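Local coordinates for protein pectinesterase 1 (Solanum lycopersicum, PDB 1XG2) that hydrolyses the methyl esters of pectin to release methanol, and may prepare plant cell walls for softening by polygalacturonase during fruit ripening, at residues Gln139-Arg144 with Ala159-Gln164; Ile35-Gly40 with Tyr63-Thr68; Ala253-Tyr258 with Lys276-His281. One frame throughout, in Å; residues are numbered along the deposited sequence.

Contact 1 of 3, residues Gln139-Arg144 with Ala159-Gln164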
loop_
_atom_site.group_PDB
_atom_site.type_symbol
_atom_site.label_atom_id
_atom_site.label_comp_id
_atom_site.label_asym_id
_atom_site.label_seq_id
_atom_site.Cartn_x
_atom_site.Cartn_y
_atom_site.Cartn_z
ATOM N N GLN A 139 4.001 -1.666 -3.257
ATOM C CA GLN A 139 4.166 -2.799 -4.167
ATOM C C GLN A 139 2.853 -3.177 -4.845
ATOM O O GLN A 139 1.836 -2.504 -4.669
ATOM C CB GLN A 139 4.828 -4.022 -3.495
ATOM C CG GLN A 139 6.033 -3.741 -2.602
ATOM C CD GLN A 139 7.316 -3.381 -3.358
ATOM O OE1 GLN A 139 7.267 -2.918 -4.491
ATOM N NE2 GLN A 139 8.459 -3.561 -2.706
ATOM N N ARG A 140 2.896 -4.223 -5.670
ATOM C CA ARG A 140 1.744 -4.624 -6.479
ATOM C C ARG A 140 0.929 -5.695 -5.759
ATOM O O ARG A 140 1.467 -6.728 -5.350
ATOM C CB ARG A 140 2.173 -5.139 -7.851
ATOM C CG ARG A 140 2.705 -4.058 -8.772
ATOM C CD ARG A 140 3.461 -4.578 -9.985
ATOM N NE ARG A 140 4.685 -5.277 -9.622
ATOM C CZ ARG A 140 5.699 -5.563 -10.457
ATOM N NH1 ARG A 140 5.663 -5.214 -11.735
ATOM N NH2 ARG A 140 6.759 -6.191 -9.992
ATOM N N GLN A 141 -0.372 -5.442 -5.659
ATOM C CA GLN A 141 -1.293 -6.262 -4.873
ATOM C C GLN A 141 -2.603 -6.489 -5.635
ATOM O O GLN A 141 -3.071 -5.618 -6.360
ATOM C CB GLN A 141 -1.585 -5.605 -3.516
ATOM C CG GLN A 141 -0.348 -5.104 -2.781
ATOM C CD GLN A 141 -0.630 -4.423 -1.453
ATOM O OE1 GLN A 141 0.249 -3.733 -0.911
ATOM N NE2 GLN A 141 -1.812 -4.616 -0.921
ATOM N N PHE A 142 -3.171 -7.668 -5.442
ATOM C CA PHE A 142 -4.443 -8.054 -6.025
ATOM C C PHE A 142 -5.323 -8.627 -4.925
ATOM O O PHE A 142 -4.920 -9.568 -4.216
ATOM C CB PHE A 142 -4.211 -9.095 -7.113
ATOM C CG PHE A 142 -5.453 -9.512 -7.854
ATOM C CD1 PHE A 142 -6.202 -8.598 -8.574
ATOM C CD2 PHE A 142 -5.854 -10.844 -7.851
ATOM C CE1 PHE A 142 -7.348 -9.008 -9.246
ATOM C CE2 PHE A 142 -6.994 -11.257 -8.546
ATOM C CZ PHE A 142 -7.734 -10.345 -9.223
ATOM N N TYR A 143 -6.519 -8.060 -4.810
ATOM C CA TYR A 143 -7.549 -8.496 -3.887
ATOM C C TYR A 143 -8.722 -9.033 -4.694
ATOM O O TYR A 143 -9.220 -8.364 -5.586
ATOM C CB TYR A 143 -8.021 -7.338 -3.000
ATOM C CG TYR A 143 -6.942 -6.888 -2.054
ATOM C CD1 TYR A 143 -5.861 -6.122 -2.510
ATOM C CD2 TYR A 143 -6.987 -7.214 -0.710
ATOM C CE1 TYR A 143 -4.857 -5.706 -1.649
ATOM C CE2 TYR A 143 -5.969 -6.807 0.164
ATOM C CZ TYR A 143 -4.901 -6.074 -0.323
ATOM O OH TYR A 143 -3.884 -5.680 0.523
ATOM N N ARG A 144 -9.152 -10.240 -4.364
ATOM C CA ARG A 144 -10.176 -10.940 -5.120
ATOM C C ARG A 144 -11.150 -11.630 -4.182
ATOM O O ARG A 144 -10.744 -12.284 -3.220
ATOM C CB ARG A 144 -9.507 -11.961 -6.032
ATOM C CG ARG A 144 -10.442 -12.824 -6.856
ATOM C CD ARG A 144 -11.166 -12.099 -7.989
ATOM N NE ARG A 144 -12.191 -12.973 -8.558
ATOM C CZ ARG A 144 -12.595 -12.969 -9.825
ATOM N NH1 ARG A 144 -12.101 -12.109 -10.714
ATOM N NH2 ARG A 144 -13.523 -13.838 -10.207
ATOM N N ALA A 159 0.135 1.437 -2.581
ATOM C CA ALA A 159 0.355 0.265 -3.440
ATOM C C ALA A 159 -0.086 0.572 -4.858
ATOM O O ALA A 159 -0.826 1.516 -5.088
ATOM C CB ALA A 159 -0.439 -0.937 -2.921
ATOM N N ALA A 160 0.383 -0.221 -5.816
ATOM C CA ALA A 160 -0.339 -0.365 -7.067
ATOM C C ALA A 160 -1.241 -1.571 -6.822
ATOM O O ALA A 160 -0.756 -2.696 -6.671
ATOM C CB ALA A 160 0.598 -0.609 -8.213
ATOM N N VAL A 161 -2.542 -1.326 -6.747
ATOM C CA VAL A 161 -3.472 -2.311 -6.220
ATOM C C VAL A 161 -4.801 -2.321 -6.970
ATOM O O VAL A 161 -5.394 -1.273 -7.233
ATOM C CB VAL A 161 -3.707 -2.107 -4.681
ATOM C CG1 VAL A 161 -4.307 -0.755 -4.385
ATOM C CG2 VAL A 161 -4.596 -3.203 -4.119
ATOM N N VAL A 162 -5.245 -3.525 -7.318
ATOM C CA VAL A 162 -6.575 -3.756 -7.869
ATOM C C VAL A 162 -7.423 -4.631 -6.946
ATOM O O VAL A 162 -6.991 -5.707 -6.514
ATOM C CB VAL A 162 -6.475 -4.418 -9.246
ATOM C CG1 VAL A 162 -7.858 -4.715 -9.811
ATOM C CG2 VAL A 162 -5.689 -3.509 -10.184
ATOM N N PHE A 163 -8.619 -4.141 -6.645
ATOM C CA PHE A 163 -9.672 -4.887 -5.960
ATOM C C PHE A 163 -10.662 -5.334 -7.016
ATOM O O PHE A 163 -11.187 -4.517 -7.777
ATOM C CB PHE A 163 -10.379 -4.017 -4.919
ATOM C CG PHE A 163 -9.491 -3.581 -3.802
ATOM C CD1 PHE A 163 -8.672 -2.475 -3.949
ATOM C CD2 PHE A 163 -9.467 -4.278 -2.596
ATOM C CE1 PHE A 163 -7.827 -2.088 -2.932
ATOM C CE2 PHE A 163 -8.628 -3.890 -1.574
ATOM C CZ PHE A 163 -7.817 -2.794 -1.736
ATOM N N GLN A 164 -10.904 -6.634 -7.079
ATOM C CA GLN A 164 -11.801 -7.188 -8.065
ATOM C C GLN A 164 -12.794 -8.126 -7.414
ATOM O O GLN A 164 -12.397 -9.036 -6.707
ATOM C CB GLN A 164 -10.984 -7.936 -9.106
ATOM C CG GLN A 164 -11.506 -7.828 -10.486
ATOM C CD GLN A 164 -10.573 -8.475 -11.482
ATOM O OE1 GLN A 164 -10.375 -9.687 -11.436
ATOM N NE2 GLN A 164 -9.983 -7.675 -12.363
#

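Contact 2 of 3, residues Ile35-Gly40 with Tyr63-Thr68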
loop_
_atom_site.group_PDB
_atom_site.type_symbol
_atom_site.label_atom_id
_atom_site.label_comp_id
_atom_site.label_asym_id
_atom_site.label_seq_id
_atom_site.Cartn_x
_atom_site.Cartn_y
_atom_site.Cartn_z
ATOM N N ILE A 35 0.972 -22.610 4.668
ATOM C CA ILE A 35 0.574 -22.757 6.077
ATOM C C ILE A 35 -0.948 -22.754 6.152
ATOM O O ILE A 35 -1.570 -21.777 5.759
ATOM C CB ILE A 35 1.131 -21.582 6.915
ATOM C CG1 ILE A 35 2.662 -21.566 6.880
ATOM C CG2 ILE A 35 0.646 -21.667 8.361
ATOM C CD1 ILE A 35 3.289 -20.312 7.477
ATOM N N TYR A 36 -1.540 -23.836 6.657
ATOM C CA TYR A 36 -2.986 -23.964 6.832
ATOM C C TYR A 36 -3.313 -23.700 8.296
ATOM O O TYR A 36 -2.733 -24.315 9.167
ATOM C CB TYR A 36 -3.460 -25.363 6.384
ATOM C CG TYR A 36 -4.886 -25.753 6.767
ATOM C CD1 TYR A 36 -5.947 -24.881 6.592
ATOM C CD2 TYR A 36 -5.168 -27.021 7.284
ATOM C CE1 TYR A 36 -7.255 -25.246 6.924
ATOM C CE2 TYR A 36 -6.479 -27.397 7.624
ATOM C CZ TYR A 36 -7.512 -26.494 7.447
ATOM O OH TYR A 36 -8.812 -26.842 7.779
ATOM N N VAL A 37 -4.226 -22.778 8.555
ATOM C CA VAL A 37 -4.629 -22.417 9.900
ATOM C C VAL A 37 -6.051 -22.907 10.121
ATOM O O VAL A 37 -7.002 -22.381 9.529
ATOM C CB VAL A 37 -4.578 -20.881 10.112
ATOM C CG1 VAL A 37 -4.827 -20.541 11.563
ATOM C CG2 VAL A 37 -3.246 -20.310 9.633
ATOM N N LYS A 38 -6.199 -23.928 10.962
ATOM C CA LYS A 38 -7.511 -24.490 11.277
ATOM C C LYS A 38 -8.402 -23.497 12.002
ATOM O O LYS A 38 -7.919 -22.497 12.542
ATOM C CB LYS A 38 -7.364 -25.746 12.127
ATOM C CG LYS A 38 -6.735 -26.926 11.415
ATOM C CD LYS A 38 -7.268 -28.233 12.031
ATOM C CE LYS A 38 -6.462 -29.452 11.618
ATOM N NZ LYS A 38 -6.985 -30.715 12.252
ATOM N N ARG A 39 -9.703 -23.782 12.016
ATOM C CA ARG A 39 -10.698 -22.869 12.567
ATOM C C ARG A 39 -10.372 -22.511 14.003
ATOM O O ARG A 39 -9.819 -23.322 14.759
ATOM C CB ARG A 39 -12.123 -23.442 12.463
ATOM C CG ARG A 39 -12.410 -24.652 13.354
ATOM C CD ARG A 39 -13.698 -25.378 12.989
ATOM N NE ARG A 39 -13.643 -25.906 11.618
ATOM C CZ ARG A 39 -14.599 -26.645 11.044
ATOM N NH1 ARG A 39 -15.716 -26.958 11.702
ATOM N NH2 ARG A 39 -14.436 -27.068 9.799
ATOM N N GLY A 40 -10.686 -21.271 14.350
ATOM C CA GLY A 40 -10.351 -20.724 15.645
ATOM C C GLY A 40 -10.036 -19.249 15.518
ATOM O O GLY A 40 -9.884 -18.721 14.410
ATOM N N TYR A 63 -14.976 -16.860 7.641
ATOM C CA TYR A 63 -15.770 -16.748 8.873
ATOM C C TYR A 63 -15.244 -17.635 10.001
ATOM O O TYR A 63 -15.508 -17.356 11.168
ATOM C CB TYR A 63 -17.266 -17.035 8.611
ATOM C CG TYR A 63 -17.834 -16.244 7.468
ATOM C CD1 TYR A 63 -18.464 -16.870 6.407
ATOM C CD2 TYR A 63 -17.721 -14.857 7.431
ATOM C CE1 TYR A 63 -18.977 -16.132 5.347
ATOM C CE2 TYR A 63 -18.212 -14.124 6.374
ATOM C CZ TYR A 63 -18.841 -14.755 5.349
ATOM O OH TYR A 63 -19.334 -14.012 4.302
ATOM N N ALA A 64 -14.484 -18.668 9.646
ATOM C CA ALA A 64 -14.048 -19.729 10.550
ATOM C C ALA A 64 -12.667 -19.555 11.203
ATOM O O ALA A 64 -12.468 -20.019 12.316
ATOM C CB ALA A 64 -14.062 -21.055 9.801
ATOM N N THR A 65 -11.717 -18.954 10.482
ATOM C CA THR A 65 -10.372 -18.703 10.991
ATOM C C THR A 65 -10.153 -17.206 11.065
ATOM O O THR A 65 -10.278 -16.507 10.063
ATOM C CB THR A 65 -9.280 -19.352 10.103
ATOM O OG1 THR A 65 -9.415 -20.773 10.106
ATOM C CG2 THR A 65 -7.895 -19.153 10.711
ATOM N N THR A 66 -9.829 -16.717 12.258
ATOM C CA THR A 66 -9.630 -15.290 12.492
ATOM C C THR A 66 -8.288 -15.031 13.197
ATOM O O THR A 66 -7.986 -15.664 14.212
ATOM C CB THR A 66 -10.762 -14.763 13.378
ATOM O OG1 THR A 66 -12.013 -14.851 12.690
ATOM C CG2 THR A 66 -10.608 -13.300 13.644
ATOM N N ILE A 67 -7.502 -14.107 12.657
ATOM C CA ILE A 67 -6.338 -13.569 13.351
ATOM C C ILE A 67 -6.765 -12.218 13.859
ATOM O O ILE A 67 -7.236 -11.393 13.077
ATOM C CB ILE A 67 -5.125 -13.435 12.408
ATOM C CG1 ILE A 67 -4.947 -14.700 11.588
ATOM C CG2 ILE A 67 -3.848 -13.111 13.197
ATOM C CD1 ILE A 67 -4.806 -15.994 12.397
ATOM N N THR A 68 -6.608 -11.973 15.164
ATOM C CA THR A 68 -7.126 -10.756 15.765
ATOM C C THR A 68 -6.106 -10.058 16.659
ATOM O O THR A 68 -5.218 -10.692 17.217
ATOM C CB THR A 68 -8.449 -11.036 16.521
ATOM O OG1 THR A 68 -9.066 -9.802 16.942
ATOM C CG2 THR A 68 -8.234 -11.840 17.786
#

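Contact 3 of 3, residues Ala253-Tyr258 with Lys276-His281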
loop_
_atom_site.group_PDB
_atom_site.type_symbol
_atom_site.label_atom_id
_atom_site.label_comp_id
_atom_site.label_asym_id
_atom_site.label_seq_id
_atom_site.Cartn_x
_atom_site.Cartn_y
_atom_site.Cartn_z
ATOM N N ALA A 253 -4.610 19.311 -2.960
ATOM C CA ALA A 253 -4.573 18.197 -3.910
ATOM C C ALA A 253 -5.628 18.238 -5.004
ATOM O O ALA A 253 -5.593 17.421 -5.916
ATOM C CB ALA A 253 -4.648 16.860 -3.164
ATOM N N LEU A 254 -6.563 19.185 -4.948
ATOM C CA LEU A 254 -7.760 19.085 -5.784
ATOM C C LEU A 254 -7.467 19.216 -7.284
ATOM O O LEU A 254 -8.217 18.704 -8.105
ATOM C CB LEU A 254 -8.829 20.099 -5.340
ATOM C CG LEU A 254 -9.294 19.977 -3.889
ATOM C CD1 LEU A 254 -10.511 20.865 -3.642
ATOM C CD2 LEU A 254 -9.582 18.521 -3.510
ATOM N N LYS A 255 -6.356 19.853 -7.632
ATOM C CA LYS A 255 -5.930 19.966 -9.022
ATOM C C LYS A 255 -4.988 18.851 -9.467
ATOM O O LYS A 255 -4.852 18.609 -10.665
ATOM C CB LYS A 255 -5.212 21.303 -9.241
ATOM C CG LYS A 255 -6.065 22.557 -9.014
ATOM C CD LYS A 255 -5.204 23.829 -9.224
ATOM C CE LYS A 255 -6.048 25.102 -9.346
ATOM N NZ LYS A 255 -5.349 26.270 -8.744
ATOM N N THR A 256 -4.308 18.204 -8.518
ATOM C CA THR A 256 -3.243 17.235 -8.832
ATOM C C THR A 256 -3.629 15.767 -8.597
ATOM O O THR A 256 -2.983 14.864 -9.129
ATOM C CB THR A 256 -1.981 17.557 -8.015
ATOM O OG1 THR A 256 -2.329 17.781 -6.639
ATOM C CG2 THR A 256 -1.341 18.879 -8.482
ATOM N N LEU A 257 -4.652 15.527 -7.779
ATOM C CA LEU A 257 -5.196 14.181 -7.636
ATOM C C LEU A 257 -5.817 13.747 -8.968
ATOM O O LEU A 257 -6.113 14.580 -9.842
ATOM C CB LEU A 257 -6.219 14.119 -6.478
ATOM C CG LEU A 257 -7.511 14.950 -6.612
ATOM C CD1 LEU A 257 -8.537 14.252 -7.477
ATOM C CD2 LEU A 257 -8.093 15.241 -5.243
ATOM N N TYR A 258 -5.998 12.440 -9.131
ATOM C CA TYR A 258 -6.752 11.878 -10.241
ATOM C C TYR A 258 -7.726 10.854 -9.680
ATOM O O TYR A 258 -7.324 9.740 -9.312
ATOM C CB TYR A 258 -5.838 11.198 -11.268
ATOM C CG TYR A 258 -6.590 10.700 -12.486
ATOM C CD1 TYR A 258 -7.185 9.433 -12.505
ATOM C CD2 TYR A 258 -6.701 11.488 -13.623
ATOM C CE1 TYR A 258 -7.880 8.975 -13.626
ATOM C CE2 TYR A 258 -7.396 11.034 -14.755
ATOM C CZ TYR A 258 -7.975 9.782 -14.746
ATOM O OH TYR A 258 -8.665 9.338 -15.849
ATOM N N LYS A 276 -16.535 19.192 -8.519
ATOM C CA LYS A 276 -16.122 19.742 -9.807
ATOM C C LYS A 276 -14.610 19.968 -9.851
ATOM O O LYS A 276 -14.104 20.767 -10.648
ATOM C CB LYS A 276 -16.879 21.045 -10.066
ATOM C CG LYS A 276 -18.378 20.838 -10.306
ATOM C CD LYS A 276 -19.089 22.186 -10.492
ATOM C CE LYS A 276 -20.613 22.037 -10.657
ATOM N NZ LYS A 276 -21.034 20.832 -11.444
ATOM N N TRP A 277 -13.883 19.239 -9.007
ATOM C CA TRP A 277 -12.433 19.404 -8.904
ATOM C C TRP A 277 -11.817 19.115 -10.268
ATOM O O TRP A 277 -12.262 18.200 -10.955
ATOM C CB TRP A 277 -11.838 18.407 -7.917
ATOM C CG TRP A 277 -12.403 18.392 -6.555
ATOM C CD1 TRP A 277 -13.089 19.389 -5.918
ATOM C CD2 TRP A 277 -12.319 17.309 -5.633
ATOM N NE1 TRP A 277 -13.438 18.984 -4.650
ATOM C CE2 TRP A 277 -12.969 17.711 -4.446
ATOM C CE3 TRP A 277 -11.734 16.034 -5.680
ATOM C CZ2 TRP A 277 -13.050 16.885 -3.323
ATOM C CZ3 TRP A 277 -11.825 15.213 -4.572
ATOM C CH2 TRP A 277 -12.478 15.638 -3.413
ATOM N N PRO A 278 -10.802 19.877 -10.667
ATOM C CA PRO A 278 -10.067 19.587 -11.907
ATOM C C PRO A 278 -9.558 18.148 -11.946
ATOM O O PRO A 278 -9.544 17.526 -13.013
ATOM C CB PRO A 278 -8.896 20.582 -11.857
ATOM C CG PRO A 278 -9.401 21.717 -11.045
ATOM C CD PRO A 278 -10.288 21.091 -10.002
ATOM N N GLY A 279 -9.173 17.622 -10.784
ATOM C CA GLY A 279 -8.652 16.267 -10.679
ATOM C C GLY A 279 -9.682 15.155 -10.699
ATOM O O GLY A 279 -9.293 13.993 -10.747
ATOM N N TYR A 280 -10.976 15.496 -10.631
ATOM C CA TYR A 280 -12.042 14.515 -10.735
ATOM C C TYR A 280 -12.531 14.348 -12.176
ATOM O O TYR A 280 -12.814 15.328 -12.866
ATOM C CB TYR A 280 -13.246 14.866 -9.847
ATOM C CG TYR A 280 -14.382 13.909 -10.104
ATOM C CD1 TYR A 280 -14.275 12.577 -9.736
ATOM C CD2 TYR A 280 -15.530 14.314 -10.772
ATOM C CE1 TYR A 280 -15.295 11.662 -10.004
ATOM C CE2 TYR A 280 -16.562 13.412 -11.043
ATOM C CZ TYR A 280 -16.442 12.095 -10.657
ATOM O OH TYR A 280 -17.451 11.201 -10.926
ATOM N N HIS A 281 -12.679 13.099 -12.601
ATOM C CA HIS A 281 -13.027 12.774 -13.975
ATOM C C HIS A 281 -14.115 11.715 -14.092
ATOM O O HIS A 281 -13.957 10.594 -13.619
ATOM C CB HIS A 281 -11.785 12.279 -14.711
ATOM C CG HIS A 281 -10.678 13.277 -14.733
ATOM N ND1 HIS A 281 -9.600 13.206 -13.877
ATOM C CD2 HIS A 281 -10.497 14.392 -15.476
ATOM C CE1 HIS A 281 -8.793 14.227 -14.107
ATOM N NE2 HIS A 281 -9.314 14.960 -15.074
#

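Contact 1 of 3, residues Gln139-Arg144 with Ala159-Gln164
The carbonyl oxygen Val162 O is gripped twice: by the N-H of Tyr143 (Tyr143 N to Val162 O, 2.9 Å), in an almost straight bond at 176°, and by the weaker CA-H of Phe142, with Phe142 CA 3.5 Å from Val162 O. The donor lies nearly along the C=O axis, as it does where Gln164 N meets Tyr143 O at 2.8 Å. Such bonds make Gln139-Arg144 and Ala159-Gln164 an in-register parallel pair on neighbouring coils of the beta-helix of the catalytic pectinesterase domain. Side chains of like position sit one above the other. On the face with Gln141 and Val161, the rings of Tyr143 and Phe163 lie side by side and point the same way, each CG anti to its carbonyl carbon; they form an offset stack with centroids 4.6 Å apart and planes at 21°. The overlap begins at the stem of the tyrosine, where Tyr143 CB reaches Phe163 CD2 at 3.4 Å, and Val161 CG2 touches Tyr143 CE1 at 3.5 Å. Leu134 of strand 134-136 packs on both side chains. On the reverse face the ladder is more polar. Phe142, its CG anti to the backbone N, sends its rim to the amide of Gln164: Phe142 CZ is 3.5 Å from Gln164 OE1, with ring and amide planes 83° apart. Arg144 NH1 gives the same oxygen a weak bond of 3.1 Å, while Gln164 NE2 is held by Val312 O and Gln198 OE1. Arg140 forms a salt bridge with Asp118 and bonds to Gln299 and to Ser100 of the inhibitor chain. The faces thus differ: the Tyr143-Phe163 stack dominates one, while on the other the buried Gln164 amide and Arg140 guanidinium find polar partners, the latter partly from the inhibitor.

Contact 2 of 3, residues Ile35-Gly40 with Tyr63-Thr68
Thr65 carries the tight half of this contact. Its chi1 of -63° sets CG2 anti to the backbone N and OG1 beside it, so both branches reach Val37 at once. Thr65 CG2 presses on Val37 CG1 at 3.5 Å, closer than methyl groups usually sit, while Thr65 OG1 donates to Val37 O at 3.0 Å, approaching from above the carbonyl plane. The same hydroxyl oxygen accepts the N-H of Asp60, which leaves it gripped from two directions. Leu18 of helix 18-24 and Tyr42 also pack on Val37.

Toward solvent the contact loosens. Arg39 touches through its stem alone, Arg39 CB lying 3.4 Å from Ala64 O, and its guanidinium leads away; Lys38 likewise turns off to bond with Thr12.

Backbone pairing joins the two halves. Gly40 N bonds to Ala64 O at 3.0 Å, in the carbonyl plane, and Thr66 N to Gly40 O at 2.9 Å, opening the parallel ladder of strands 40-43 and 65-69 just after the chain has turned out of strand 33-37. With phi at 146°, a CB on Gly40 would jam against the carbonyl oxygen of Arg39. This corner of the beta-helix therefore rests on a glycine backbone and a threonine that acts as donor, acceptor and apolar contact, with the charged side chains left at the surface.

Contact 3 of 3, residues Ala253-Tyr258 with Lys276-His281
At the last coil of the parallel beta-helix, a type I beta turn from Trp277 to Tyr280 leads the chain into the edge strand 280-283 and packs on the loop 253-257 that leads into strand 258-262. The loop is curled upon itself, Ala253 O accepting the N-H groups of both Thr256 and Leu257. One backbone bond joins it to the turn: Gly279 N reaches Leu254 O at 3.0 Å, in the carbonyl plane but bent to 143° at the hydrogen. A CB on Gly279 would collide with the carbonyl oxygens of Leu254 and Leu257, so the two backbones can close this far only around a glycine.

Leu254 lays both its methyls on one face of the Trp277 indole. Its CD2 methyl stands 3.6 Å from the centroid of the six-membered ring of Trp277, 13° off the normal, a CH-pi contact over the face, while Leu254 CD1 settles by Trp277 NE1 at 3.6 Å. Leu257, with CG in the crowded position between backbone N and carbonyl carbon, brings CD2 to within 3.8 Å of Trp277 CE3; its other methyl, CD1, rests on Gly279 O at 3.4 Å. An alanine in place of Trp277 would take away the indole that both leucines share and would probably loosen the loop against the turn.

Beyond the glycine, the rings of Tyr258 and His281 run nearly parallel, at 29°, but are offset so far that little of one ring lies over the other. Their closest atoms are Tyr258 CE2 and His281 ND1, 3.2 Å apart.

All three contacts reach the same long parallel sheet of the beta-helix, contact 2 passing from it to the neighbouring sheet, and they follow one another along the chain in the order 2, 1, 3. Contact 1 lies midway, its centre about 23 Å from the centre of either other contact; contacts 2 and 3 are about 42 Å apart between centres, and none touches another. In contact 1 the Phe163 side chain lies about 12 Å from that of Asp153, the predicted nucleophile. The side chains of Ala159 and Leu257 each lie about 10 Å from that of Trp223, and that of Trp277 about 6 Å from that of Arg221, both probable substrate-binding residues. Contact 2 is remote from these sites.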